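Ton_1535 (Thermococcus onnurineus, PDB 3ZPJ) is of unknown function but folds as an alpha-solenoid, a stack of helices that includes a left-handed helical turn. Local coordinates at residues G157-G162 and D189-N194; D179-A184 and E201-L206; V116-A121 and G162-K167. All coordinates share one frame; numbering follows the deposited sequence.

Interaction 1 of 3, residues G157-G162 and D189-N194; sequences GILRIG and DKLHVN
Where Leu159 meets Leu191 and Val193 no flat group takes part; the ring of His192, next to these two residues, turns elsewhere and has the backbone oxygen Lys190 O over one of its faces, 3.2 Å above the ring plane and displaced toward the rim. The contact is therefore aliphatic throughout. It belongs to the alpha-solenoid: one side of helix 151-170 packs on the tight turn that joins helix 174-190 to helix 194-209. The turn is defined by backbone angles. Leu191 is the first residue to leave helical values, His192 takes a left-handed conformation (phi 68°), and Val193 occupies the N-cap position of the next helix.

The nearest CA pair, Leu159 and Leu191, is 7.5 Å apart, so side chains and not backbones fill the interface, burying 190 Å² in all. Leu159 and Leu191 carry most of the contact; Leu159 is the one that meets both residues of the turn. Its CD2 lies 3.7 Å from Leu191 CD1 and at the same time 3.6 Å from Val193 CG2, which makes this methyl the common point of both partners. The two leucines meet at a slant, with Leu191 CD1 also close to Leu159 CG. In Val193, chi1 of -74° sets CG2 between the backbone N and the carbonyl carbon, and this is the branch that reaches Leu159 CD2; CG1 takes the looser place, 4.1 Å from Leu159 CD1.

Ile158 adds a second, smaller patch, its side chain running at about a right angle to that of Leu191. Ile158 also packs on Phe141, Ile144 and Ile145 of helix 130-146, while Leu159 and Val193 share Phe188. Leu191 CD1 thus rests against two successive residues of helix 151-170, Leu159 and Ile158, lying 3.8 Å from Ile158 CG2.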
# COMPACT_ATOMS: atom_id res chain seq x y z
N GLY A 157 -7.64 -22.08 3.18
CA GLY A 157 -8.37 -20.93 3.68
C GLY A 157 -7.44 -19.81 4.11
O GLY A 157 -7.62 -18.65 3.73
N ILE A 158 -6.43 -20.14 4.90
CA ILE A 158 -5.48 -19.16 5.40
C ILE A 158 -4.63 -18.52 4.29
O ILE A 158 -4.35 -17.33 4.33
CB ILE A 158 -4.64 -19.76 6.53
CG1 ILE A 158 -5.58 -20.25 7.62
CG2 ILE A 158 -3.71 -18.73 7.11
CD1 ILE A 158 -4.92 -20.81 8.84
N LEU A 159 -4.24 -19.30 3.28
CA LEU A 159 -3.46 -18.75 2.16
C LEU A 159 -4.31 -17.75 1.39
O LEU A 159 -3.80 -16.74 0.86
CB LEU A 159 -2.94 -19.85 1.22
CG LEU A 159 -1.83 -20.72 1.81
CD1 LEU A 159 -1.50 -21.90 0.94
CD2 LEU A 159 -0.59 -19.87 2.05
N ARG A 160 -5.61 -18.00 1.33
CA ARG A 160 -6.49 -17.05 0.65
C ARG A 160 -6.58 -15.71 1.43
O ARG A 160 -6.70 -14.65 0.84
CB ARG A 160 -7.86 -17.67 0.41
CG ARG A 160 -8.86 -16.73 -0.24
CD ARG A 160 -8.53 -16.51 -1.70
NE ARG A 160 -9.57 -15.71 -2.35
CZ ARG A 160 -9.41 -15.04 -3.49
NH1 ARG A 160 -8.25 -15.08 -4.12
NH2 ARG A 160 -10.41 -14.35 -4.00
N ILE A 161 -6.51 -15.76 2.75
CA ILE A 161 -6.45 -14.54 3.54
C ILE A 161 -5.16 -13.80 3.20
O ILE A 161 -5.17 -12.60 2.99
CB ILE A 161 -6.47 -14.88 5.02
CG1 ILE A 161 -7.78 -15.59 5.35
CG2 ILE A 161 -6.32 -13.62 5.86
CD1 ILE A 161 -7.99 -15.75 6.85
N GLY A 162 -4.05 -14.54 3.13
CA GLY A 162 -2.79 -14.01 2.66
C GLY A 162 -2.92 -13.25 1.36
O GLY A 162 -2.50 -12.10 1.30
N ASP A 189 4.98 -17.35 4.93
CA ASP A 189 6.14 -17.93 5.56
C ASP A 189 5.80 -19.20 6.34
O ASP A 189 6.44 -20.24 6.16
CB ASP A 189 6.79 -16.91 6.50
CG ASP A 189 8.09 -17.41 7.09
OD1 ASP A 189 8.96 -17.89 6.32
OD2 ASP A 189 8.23 -17.35 8.33
N LYS A 190 4.80 -19.11 7.22
CA LYS A 190 4.44 -20.27 8.06
C LYS A 190 3.84 -21.39 7.23
O LYS A 190 3.96 -22.56 7.60
CB LYS A 190 3.45 -19.90 9.17
CG LYS A 190 3.88 -18.80 10.10
CD LYS A 190 5.24 -19.04 10.71
CE LYS A 190 5.52 -17.99 11.77
NZ LYS A 190 4.44 -18.00 12.81
N LEU A 191 3.19 -21.05 6.12
CA LEU A 191 2.48 -22.05 5.34
C LEU A 191 3.26 -22.56 4.13
O LEU A 191 2.71 -23.30 3.30
CB LEU A 191 1.11 -21.53 4.92
CG LEU A 191 0.11 -21.43 6.05
CD1 LEU A 191 -1.23 -21.08 5.45
CD2 LEU A 191 0.02 -22.76 6.79
N HIS A 192 4.52 -22.15 4.02
CA HIS A 192 5.43 -22.76 3.05
C HIS A 192 5.12 -22.49 1.58
O HIS A 192 5.34 -23.36 0.73
CB HIS A 192 5.54 -24.26 3.33
CG HIS A 192 5.73 -24.56 4.77
ND1 HIS A 192 5.01 -25.53 5.44
CD2 HIS A 192 6.53 -23.99 5.71
CE1 HIS A 192 5.37 -25.56 6.71
NE2 HIS A 192 6.30 -24.63 6.89
N VAL A 193 4.62 -21.30 1.27
CA VAL A 193 4.58 -20.87 -0.13
C VAL A 193 5.69 -19.82 -0.38
O VAL A 193 5.45 -18.62 -0.32
CB VAL A 193 3.19 -20.41 -0.55
CG1 VAL A 193 2.28 -21.63 -0.71
CG2 VAL A 193 2.62 -19.46 0.50
N ASN A 194 6.89 -20.30 -0.64
CA ASN A 194 8.06 -19.42 -0.66
C ASN A 194 8.08 -18.38 -1.77
O ASN A 194 8.64 -17.31 -1.58
CB ASN A 194 9.33 -20.25 -0.67
CG ASN A 194 10.19 -20.01 0.56
OD1 ASN A 194 9.73 -19.40 1.52
ND2 ASN A 194 11.42 -20.49 0.52

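Interaction 2 of 3, residues D179-A184 and E201-L206; sequences DFYKMA and EKKIEL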
# COMPACT_ATOMS: atom_id res chain seq x y z
N ASP A 179 1.00 -2.94 7.67
CA ASP A 179 0.45 -3.98 8.54
C ASP A 179 -0.17 -5.17 7.77
O ASP A 179 -0.09 -6.31 8.21
CB ASP A 179 -0.57 -3.37 9.48
CG ASP A 179 0.08 -2.65 10.64
OD1 ASP A 179 1.24 -2.98 10.96
OD2 ASP A 179 -0.56 -1.75 11.24
N PHE A 180 -0.75 -4.88 6.61
CA PHE A 180 -1.35 -5.90 5.75
C PHE A 180 -0.26 -6.79 5.17
O PHE A 180 -0.38 -8.01 5.14
CB PHE A 180 -2.15 -5.23 4.62
CG PHE A 180 -3.32 -4.43 5.12
CD1 PHE A 180 -3.14 -3.13 5.58
CD2 PHE A 180 -4.59 -4.99 5.16
CE1 PHE A 180 -4.21 -2.40 6.07
CE2 PHE A 180 -5.66 -4.26 5.65
CZ PHE A 180 -5.48 -2.96 6.10
N TYR A 181 0.81 -6.15 4.71
CA TYR A 181 1.93 -6.89 4.17
C TYR A 181 2.63 -7.79 5.20
O TYR A 181 3.02 -8.91 4.88
CB TYR A 181 2.96 -5.92 3.61
CG TYR A 181 2.63 -5.28 2.29
CD1 TYR A 181 1.80 -5.90 1.36
CD2 TYR A 181 3.19 -4.05 1.95
CE1 TYR A 181 1.51 -5.26 0.11
CE2 TYR A 181 2.92 -3.43 0.74
CZ TYR A 181 2.09 -4.03 -0.17
OH TYR A 181 1.88 -3.36 -1.36
N LYS A 182 2.78 -7.31 6.42
CA LYS A 182 3.42 -8.12 7.45
C LYS A 182 2.61 -9.38 7.74
O LYS A 182 3.18 -10.46 7.89
CB LYS A 182 3.60 -7.33 8.75
CG LYS A 182 4.22 -5.97 8.60
CD LYS A 182 5.72 -5.99 8.57
CE LYS A 182 6.24 -4.60 8.89
NZ LYS A 182 5.58 -4.10 10.13
N MET A 183 1.28 -9.24 7.82
CA MET A 183 0.39 -10.39 8.10
C MET A 183 0.45 -11.39 6.94
O MET A 183 0.61 -12.60 7.16
CB MET A 183 -1.06 -9.95 8.39
CG MET A 183 -1.83 -10.95 9.26
SD MET A 183 -3.52 -10.56 9.78
CE MET A 183 -3.37 -8.83 9.96
N ALA A 184 0.40 -10.88 5.72
CA ALA A 184 0.47 -11.75 4.55
C ALA A 184 1.79 -12.53 4.54
O ALA A 184 1.79 -13.76 4.35
CB ALA A 184 0.28 -10.95 3.26
N GLU A 201 7.90 -9.97 0.77
CA GLU A 201 9.08 -9.45 1.43
C GLU A 201 9.61 -8.24 0.62
O GLU A 201 9.90 -7.19 1.17
CB GLU A 201 10.12 -10.56 1.55
CG GLU A 201 11.51 -10.14 1.99
CD GLU A 201 12.40 -11.36 2.24
OE1 GLU A 201 11.86 -12.49 2.25
OE2 GLU A 201 13.62 -11.21 2.44
N LYS A 202 9.67 -8.40 -0.70
CA LYS A 202 10.09 -7.33 -1.59
C LYS A 202 9.12 -6.13 -1.54
O LYS A 202 9.57 -4.99 -1.52
CB LYS A 202 10.26 -7.85 -3.02
CG LYS A 202 10.82 -6.85 -3.98
CD LYS A 202 11.14 -7.50 -5.30
CE LYS A 202 11.34 -6.49 -6.39
NZ LYS A 202 11.39 -7.15 -7.73
N LYS A 203 7.82 -6.37 -1.46
CA LYS A 203 6.86 -5.25 -1.37
C LYS A 203 7.01 -4.48 -0.05
O LYS A 203 6.63 -3.31 0.06
CB LYS A 203 5.41 -5.71 -1.56
CG LYS A 203 5.11 -6.25 -2.96
CD LYS A 203 3.67 -6.72 -3.09
CE LYS A 203 3.27 -7.02 -4.53
NZ LYS A 203 1.94 -7.75 -4.62
N ILE A 204 7.57 -5.15 0.95
CA ILE A 204 7.79 -4.50 2.24
C ILE A 204 9.03 -3.59 2.20
O ILE A 204 8.98 -2.46 2.71
CB ILE A 204 7.92 -5.53 3.37
CG1 ILE A 204 6.55 -6.17 3.64
CG2 ILE A 204 8.46 -4.86 4.63
CD1 ILE A 204 6.60 -7.43 4.51
N GLU A 205 10.11 -4.06 1.58
CA GLU A 205 11.30 -3.19 1.42
C GLU A 205 10.91 -1.99 0.57
O GLU A 205 11.30 -0.87 0.86
CB GLU A 205 12.46 -3.91 0.72
CG GLU A 205 13.01 -5.14 1.40
CD GLU A 205 14.16 -5.77 0.60
OE1 GLU A 205 15.00 -5.02 0.06
OE2 GLU A 205 14.21 -7.02 0.49
N LEU A 206 10.12 -2.23 -0.46
CA LEU A 206 9.69 -1.16 -1.33
C LEU A 206 8.81 -0.18 -0.56
O LEU A 206 9.07 1.01 -0.56
CB LEU A 206 8.97 -1.72 -2.56
CG LEU A 206 8.25 -0.73 -3.48
CD1 LEU A 206 9.13 0.46 -3.85
CD2 LEU A 206 7.84 -1.46 -4.75
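Tyr181 and Lys203 meet across an antiparallel helix pair, two consecutive helices of the alpha-solenoid. The local axes of 179-184 and 201-206 come within 9.6 Å, and their directions differ by 155°. The nearest CA atoms, those of Tyr181 and Ile204, are 6.6 Å apart.

The first kind of contact is CH-pi. Lys203 CB stands over one face of the Tyr181 ring, 4.2 Å from its centroid and 18° off the ring normal, displaced toward the rim on the side of CZ and CE2. The two side chains cross at about a right angle. From CB the lysine runs extended (chi2 179°), which carries its CD past the ring to lie 4.1 Å from Tyr181 CE1 while its amine continues beyond the ring to the acids of helix 151-170.

Polar bonds lie beyond this aliphatic part and reach other helices. Lys203 NZ forms salt bridges with Glu166 and Asp170 of helix 151-170; Tyr181 OH is hydrogen-bonded to Asp170 and to Arg219. The carboxylate of Asp170 therefore uses one oxygen for each of the two residues, tying the buried phenol and the amine to the same group. A phenylalanine in place of Tyr181 could still pass beneath Lys203 CB, but Asp170 OD1 and Arg219 NH2 would probably both be left without the hydroxyl they share.

Apolar packing completes the contact at the base of the tyrosine, around Tyr181 CB. Ile204 has CG1 beside its backbone N and anti to the carbonyl carbon, an arrangement that brings the branch toward the opposing helix although its CA-CB bond is not directed there. Its terminal CD1 lies 3.9 Å from the backbone oxygen Tyr181 O, and its CG1 reaches Tyr181 CB at 3.6 Å.

Interaction 3 of 3, residues V116-A121 and G162-K167; sequences VLSTLA and GDLLEK
Leu164 reaches across to Ser118 with one methyl, and on that methyl the contact depends. Ser118 and Leu164 are the residues with the nearest CA atoms, 6.9 Å apart, and the surface buried between 116-121 and 162-167 is only 104 Å², so this is a small touch between helix 110-126 and helix 151-170. In the alpha-solenoid these two are separated along the chain by helix 130-146, which packs against both, since Ala121 and Leu165 each touch Phe137.

The tight part is Leu164 CD1. It lies 3.7 Å from Ser118 OG, 3.9 Å from Ser118 CB and 3.8 Å from the backbone oxygen Ser118 O, so three atoms of one serine lie against one side of the methyl. Leu164 CG is anti to its carbonyl carbon (chi1 -61°), and with chi2 of 170° the CD1 branch is the one extended toward the other helix. Ile161, three residues earlier on the same helix, also packs with its CG1 on Ser118 OG.

The loose part lies toward Thr119, a partly exposed residue like Leu164 itself. The CB of Thr119 is directed away from helix 151-170; its backbone N is 4.0 Å from Leu164 CD1 and its OG1 comes no nearer to that methyl than 4.3 Å. The second methyl of Leu164, CD2, takes no part in the meeting.

The serine hydroxyl has its polar needs met within its own helix. With chi1 of 43° its OG lies between the backbone N and the carbonyl carbon, and it is hydrogen-bonded to Met115 O and Gly114 O of the preceding turn. What it offers Leu164 is therefore a compact, already bonded surface, which implies that the two helices are held here by van der Waals contact without a directional bond.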
# COMPACT_ATOMS: atom_id res chain seq x y z
N VAL A 116 -15.41 -15.60 3.75
CA VAL A 116 -16.31 -14.48 3.58
C VAL A 116 -15.80 -13.28 4.36
O VAL A 116 -15.77 -12.18 3.84
CB VAL A 116 -17.74 -14.84 4.03
CG1 VAL A 116 -18.59 -13.60 4.20
CG2 VAL A 116 -18.37 -15.81 3.04
N LEU A 117 -15.34 -13.49 5.60
CA LEU A 117 -14.84 -12.35 6.38
C LEU A 117 -13.66 -11.62 5.71
O LEU A 117 -13.58 -10.38 5.75
CB LEU A 117 -14.45 -12.75 7.79
CG LEU A 117 -15.67 -13.17 8.59
CD1 LEU A 117 -15.24 -13.64 9.97
CD2 LEU A 117 -16.61 -11.99 8.70
N SER A 118 -12.77 -12.37 5.09
CA SER A 118 -11.57 -11.75 4.52
C SER A 118 -11.91 -10.95 3.27
O SER A 118 -11.19 -10.01 2.93
CB SER A 118 -10.48 -12.79 4.25
OG SER A 118 -11.03 -13.95 3.66
N THR A 119 -12.99 -11.34 2.59
CA THR A 119 -13.51 -10.63 1.42
C THR A 119 -14.07 -9.29 1.89
O THR A 119 -13.82 -8.24 1.30
CB THR A 119 -14.66 -11.43 0.72
OG1 THR A 119 -14.12 -12.58 0.07
CG2 THR A 119 -15.38 -10.58 -0.33
N LEU A 120 -14.84 -9.37 2.96
CA LEU A 120 -15.42 -8.20 3.58
C LEU A 120 -14.32 -7.29 4.12
O LEU A 120 -14.38 -6.08 3.97
CB LEU A 120 -16.34 -8.67 4.70
CG LEU A 120 -16.83 -7.84 5.88
CD1 LEU A 120 -17.22 -6.44 5.52
CD2 LEU A 120 -18.04 -8.60 6.47
N ALA A 121 -13.31 -7.89 4.73
CA ALA A 121 -12.15 -7.12 5.15
C ALA A 121 -11.49 -6.45 3.95
O ALA A 121 -11.03 -5.31 4.03
CB ALA A 121 -11.15 -8.02 5.86
N GLY A 162 -4.05 -14.54 3.13
CA GLY A 162 -2.79 -14.01 2.66
C GLY A 162 -2.92 -13.25 1.36
O GLY A 162 -2.50 -12.10 1.30
N ASP A 163 -3.52 -13.88 0.34
CA ASP A 163 -3.67 -13.23 -0.95
C ASP A 163 -4.44 -11.94 -0.79
O ASP A 163 -4.07 -10.92 -1.37
CB ASP A 163 -4.39 -14.13 -1.96
CG ASP A 163 -3.56 -15.33 -2.40
OD1 ASP A 163 -2.35 -15.34 -2.16
OD2 ASP A 163 -4.13 -16.27 -2.99
N LEU A 164 -5.52 -11.97 -0.01
CA LEU A 164 -6.33 -10.77 0.15
C LEU A 164 -5.65 -9.67 0.98
O LEU A 164 -5.81 -8.47 0.70
CB LEU A 164 -7.73 -11.11 0.68
CG LEU A 164 -8.54 -12.05 -0.23
CD1 LEU A 164 -9.81 -12.57 0.42
CD2 LEU A 164 -8.90 -11.36 -1.48
N LEU A 165 -4.91 -10.07 2.01
CA LEU A 165 -4.14 -9.13 2.82
C LEU A 165 -3.20 -8.40 1.86
O LEU A 165 -3.16 -7.18 1.83
CB LEU A 165 -3.36 -9.84 3.92
CG LEU A 165 -4.13 -10.25 5.18
CD1 LEU A 165 -3.35 -11.30 5.95
CD2 LEU A 165 -4.43 -9.05 6.07
N GLU A 166 -2.52 -9.17 1.02
CA GLU A 166 -1.56 -8.63 0.07
C GLU A 166 -2.20 -7.65 -0.91
O GLU A 166 -1.65 -6.57 -1.16
CB GLU A 166 -0.81 -9.74 -0.68
CG GLU A 166 0.30 -9.20 -1.58
CD GLU A 166 0.94 -10.25 -2.48
OE1 GLU A 166 0.46 -11.41 -2.49
OE2 GLU A 166 1.92 -9.91 -3.18
N LYS A 167 -3.36 -8.00 -1.44
CA LYS A 167 -4.02 -7.13 -2.41
C LYS A 167 -4.54 -5.85 -1.75
O LYS A 167 -4.50 -4.77 -2.34
CB LYS A 167 -5.12 -7.87 -3.17
CG LYS A 167 -6.00 -6.98 -4.07
CD LYS A 167 -5.52 -6.97 -5.49
CE LYS A 167 -6.46 -6.14 -6.39
NZ LYS A 167 -7.59 -6.89 -7.02

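Starting from the N terminus, interaction 3 opens at 116-121 and closes at 162-167, bringing helix 151-170 back to helix 110-126 over 40 intervening residues. Interaction 1 opens at 157-162 before that closure, shares Gly162 with it, and closes at the turn 189-194, so the two cross. Interaction 2 opens at 179-184, within the span of interaction 1, and closes beyond it at 201-206; these cross too. Interactions 3 and 2 follow in series, yet the Lys203 to Glu166 salt bridge (NZ to OE2, 2.6 Å) joins them. Together the overlapping closures link helices 110-126, 151-170, 174-190 and 194-209 along the solenoid.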